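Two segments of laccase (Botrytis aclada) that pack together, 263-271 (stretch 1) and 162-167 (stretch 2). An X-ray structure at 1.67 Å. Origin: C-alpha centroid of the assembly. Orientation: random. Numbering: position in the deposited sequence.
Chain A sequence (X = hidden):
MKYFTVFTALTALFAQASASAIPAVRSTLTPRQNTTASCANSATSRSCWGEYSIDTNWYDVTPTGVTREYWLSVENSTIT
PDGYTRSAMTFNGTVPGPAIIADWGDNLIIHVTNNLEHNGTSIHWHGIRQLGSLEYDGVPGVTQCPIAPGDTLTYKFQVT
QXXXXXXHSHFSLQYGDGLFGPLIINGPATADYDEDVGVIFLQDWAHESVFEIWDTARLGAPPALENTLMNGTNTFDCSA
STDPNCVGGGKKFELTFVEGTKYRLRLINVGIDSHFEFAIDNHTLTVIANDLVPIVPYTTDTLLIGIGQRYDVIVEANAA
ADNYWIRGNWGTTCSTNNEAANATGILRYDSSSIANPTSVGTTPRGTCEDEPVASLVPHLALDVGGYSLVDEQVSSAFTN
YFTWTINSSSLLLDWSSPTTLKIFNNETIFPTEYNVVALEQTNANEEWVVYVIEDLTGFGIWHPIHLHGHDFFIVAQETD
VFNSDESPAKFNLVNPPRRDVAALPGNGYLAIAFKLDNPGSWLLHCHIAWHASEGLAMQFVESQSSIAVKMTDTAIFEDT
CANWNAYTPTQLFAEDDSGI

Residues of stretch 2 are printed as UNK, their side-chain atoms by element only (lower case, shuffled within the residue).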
# COMPACT_ATOMS: atom_id res chain seq x y z
N TYR A 263 6.62 -21.49 7.80
CA TYR A 263 5.94 -20.28 8.25
C TYR A 263 5.61 -19.41 7.05
O TYR A 263 6.43 -19.17 6.20
CB TYR A 263 6.79 -19.46 9.17
CG TYR A 263 7.07 -20.19 10.44
CD1 TYR A 263 6.19 -20.12 11.48
CD2 TYR A 263 8.24 -20.93 10.60
CE1 TYR A 263 6.37 -20.80 12.64
CE2 TYR A 263 8.46 -21.59 11.80
CZ TYR A 263 7.54 -21.53 12.81
OH TYR A 263 7.73 -22.17 14.04
N ARG A 264 4.38 -18.93 7.02
CA ARG A 264 3.98 -17.86 6.11
C ARG A 264 4.15 -16.51 6.82
O ARG A 264 3.69 -16.27 7.93
CB ARG A 264 2.52 -18.07 5.72
CG ARG A 264 2.00 -16.95 4.84
CD ARG A 264 0.59 -17.26 4.47
NE ARG A 264 0.15 -16.41 3.38
CZ ARG A 264 -0.92 -16.70 2.65
NH1 ARG A 264 -1.62 -17.81 2.84
NH2 ARG A 264 -1.27 -15.86 1.69
N LEU A 265 4.95 -15.67 6.20
CA LEU A 265 5.20 -14.27 6.66
C LEU A 265 4.60 -13.37 5.60
O LEU A 265 4.80 -13.55 4.43
CB LEU A 265 6.68 -13.97 6.72
CG LEU A 265 7.51 -14.60 7.84
CD1 LEU A 265 7.31 -16.11 8.01
CD2 LEU A 265 8.99 -14.16 7.66
N ARG A 266 3.98 -12.30 6.06
CA ARG A 266 3.25 -11.42 5.13
C ARG A 266 3.88 -10.06 5.24
O ARG A 266 3.71 -9.39 6.24
CB ARG A 266 1.78 -11.41 5.52
CG ARG A 266 1.11 -12.79 5.55
CD ARG A 266 -0.27 -12.64 6.09
NE ARG A 266 -1.07 -13.83 6.12
CZ ARG A 266 -1.97 -14.19 5.21
NH1 ARG A 266 -2.14 -13.48 4.12
NH2 ARG A 266 -2.68 -15.30 5.38
N LEU A 267 4.67 -9.73 4.24
CA LEU A 267 5.54 -8.60 4.28
C LEU A 267 4.86 -7.43 3.62
O LEU A 267 4.37 -7.55 2.51
CB LEU A 267 6.84 -8.90 3.59
CG LEU A 267 7.54 -10.17 4.15
CD1 LEU A 267 8.71 -10.59 3.24
CD2 LEU A 267 7.98 -9.93 5.59
N ILE A 268 4.88 -6.30 4.32
CA ILE A 268 4.32 -5.03 3.81
C ILE A 268 5.23 -3.89 4.06
O ILE A 268 5.60 -3.64 5.21
CB ILE A 268 2.94 -4.70 4.37
CG1 ILE A 268 2.07 -5.96 4.49
CG2 ILE A 268 2.24 -3.51 3.49
CD1 ILE A 268 0.65 -5.67 4.85
N ASN A 269 5.54 -3.14 3.01
CA ASN A 269 6.28 -1.90 3.17
C ASN A 269 5.24 -0.75 3.27
O ASN A 269 4.55 -0.48 2.35
CB ASN A 269 7.28 -1.69 2.02
CG ASN A 269 7.98 -0.35 2.01
OD1 ASN A 269 7.72 0.59 2.81
ND2 ASN A 269 8.90 -0.22 1.00
N VAL A 270 5.22 -0.11 4.41
CA VAL A 270 4.23 0.93 4.73
C VAL A 270 4.88 2.23 5.15
O VAL A 270 4.25 3.08 5.80
CB VAL A 270 3.24 0.45 5.82
CG1 VAL A 270 2.50 -0.79 5.31
CG2 VAL A 270 3.94 0.23 7.19
N GLY A 271 6.11 2.47 4.69
CA GLY A 271 6.83 3.63 5.06
C GLY A 271 6.35 4.84 4.27
O GLY A 271 5.59 4.69 3.30
N UNK A 162 -8.08 -12.55 -1.99
CA UNK A 162 -7.48 -13.18 -0.82
C UNK A 162 -5.99 -12.93 -0.81
O UNK A 162 -5.33 -12.78 -1.84
c UNK A 162 -7.88 -16.27 -4.12
c UNK A 162 -7.44 -15.48 -1.89
o UNK A 162 -6.22 -17.60 -5.24
c UNK A 162 -6.63 -16.88 -4.16
c UNK A 162 -6.17 -16.07 -1.93
c UNK A 162 -7.86 -14.67 -0.71
c UNK A 162 -8.28 -15.60 -2.99
c UNK A 162 -5.77 -16.78 -3.07
N UNK A 163 -5.49 -12.80 0.41
CA UNK A 163 -4.08 -12.60 0.63
C UNK A 163 -3.84 -11.49 1.65
O UNK A 163 -4.60 -11.28 2.58
N UNK A 164 -2.71 -10.85 1.48
CA UNK A 164 -2.20 -9.84 2.38
C UNK A 164 -2.36 -8.45 1.84
O UNK A 164 -1.85 -8.10 0.77
o UNK A 164 -0.48 -11.41 3.08
c UNK A 164 -0.69 -10.08 2.58
c UNK A 164 -0.10 -9.07 3.54
N UNK A 165 -2.97 -7.64 2.66
CA UNK A 165 -2.96 -6.22 2.37
C UNK A 165 -3.05 -5.46 3.67
O UNK A 165 -2.77 -5.99 4.76
c UNK A 165 -5.44 -5.84 1.78
o UNK A 165 -3.58 -4.50 0.83
c UNK A 165 -3.96 -5.80 1.27
N UNK A 166 -3.40 -4.18 3.54
CA UNK A 166 -3.39 -3.29 4.66
C UNK A 166 -4.45 -2.25 4.38
O UNK A 166 -4.87 -2.10 3.26
c UNK A 166 0.49 1.88 3.35
c UNK A 166 -2.02 -2.66 4.86
c UNK A 166 0.01 1.53 4.64
c UNK A 166 -0.27 -0.25 2.54
c UNK A 166 -0.79 -0.59 3.81
c UNK A 166 0.34 0.99 2.29
c UNK A 166 -1.41 -1.87 3.72
c UNK A 166 -1.24 -2.27 2.40
c UNK A 166 -0.63 0.33 4.85
n UNK A 166 -0.52 -1.30 1.71
N UNK A 167 -4.87 -1.58 5.44
CA UNK A 167 -5.80 -0.44 5.28
C UNK A 167 -5.09 0.74 5.85
O UNK A 167 -4.30 0.61 6.80
c UNK A 167 -7.09 -0.89 7.44
c UNK A 167 -7.42 -0.02 9.68
c UNK A 167 -6.73 -2.08 8.00
o UNK A 167 -6.99 -1.34 11.57
c UNK A 167 -7.45 0.14 8.31
c UNK A 167 -6.70 -2.25 9.40
c UNK A 167 -7.14 -0.70 5.96
c UNK A 167 -7.03 -1.22 10.23

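Position 162 carries eight side-chain atoms, seven carbons and one oxygen: one carbon leads to a six-carbon ring, and the oxygen hangs from the ring. Its CA-to-CB bond points sideways, and its side chain makes no contact with stretch 1, so it takes no part in the packing. A hydroxylated six-membered ring of this kind is tyrosine, so the residue is Tyr162.

Position 163 has no side-chain atoms, only N, CA, C and O. The arginines of stretch 1 come near this backbone, with Arg266 NH1 3.6 Å from C of position 163 and Arg264 NH2 4.4 Å from CA of position 163. The atom count means glycine, Gly163, and the backbone agrees: at phi 135° and psi -151°, a CB would be jammed against the carbonyl O of the preceding residue.

Position 164 has three side-chain atoms, two carbons and an oxygen, with one carbon bearing both the oxygen and the other carbon. Its CA-to-CB bond points toward stretch 1. The oxygen lies 2.8 Å from Arg266 NH1, near the plane of the guanidinium, and the terminal carbon lies 3.7 Å from Ile268 CD1. A beta-branched side chain with one oxygen and one methyl is threonine, Thr164. Arg266 NH1 donates a hydrogen bond to Thr164 OG1, with an N-H...acceptor angle of 159°, while Thr164 CG2 is the atom near Ile268.

Position 165 repeats the count and branching, two carbons and one oxygen on a forked side chain. The CA-to-CB bond points away from stretch 1, and the side chain makes no contact with stretch 1. The backbone makes the contact instead: the carbonyl O of position 165 is 3.4 Å from Ile268 CD1. The forked side chain is again threonine, Thr165.

Position 166 has ten side-chain atoms, nine carbons and one nitrogen. After the first carbon come fused five- and six-membered rings, with the nitrogen in the smaller one. Ile268 CG2 and Val270 CG1 lie over one face of this system. An indole identifies Trp166. Ile268 CG2 is 3.9 Å from Trp166 CD1, and Val270 CG1 is 3.4 Å from Trp166 CE3.

Position 167 again shows one carbon, a six-carbon ring and a ring-borne oxygen. Its side chain is out of reach of stretch 1. The pattern is that of tyrosine, Tyr167.

The contact joins two strands whose N-to-C directions differ by 37° and whose axes approach to 7.5 Å, a spacing bridged largely by side chains. Alternation along stretch 1 directs Arg264, Arg266, Ile268 and Val270 toward stretch 2, while Leu265, Leu267 and Asn269 point away. A polar end, centred on the Arg266–Thr164 hydrogen bond, gives way to an apolar end on the indole. There, two CH-pi contacts cover both rings of Trp166: Ile268 CG2 sits 10° off the normal of the five-membered ring, and Val270 CG1 17° off that of the six-membered ring. Together the two stretches bury 367 Å².

Stretch 2, residues 162-167: YGTTWY
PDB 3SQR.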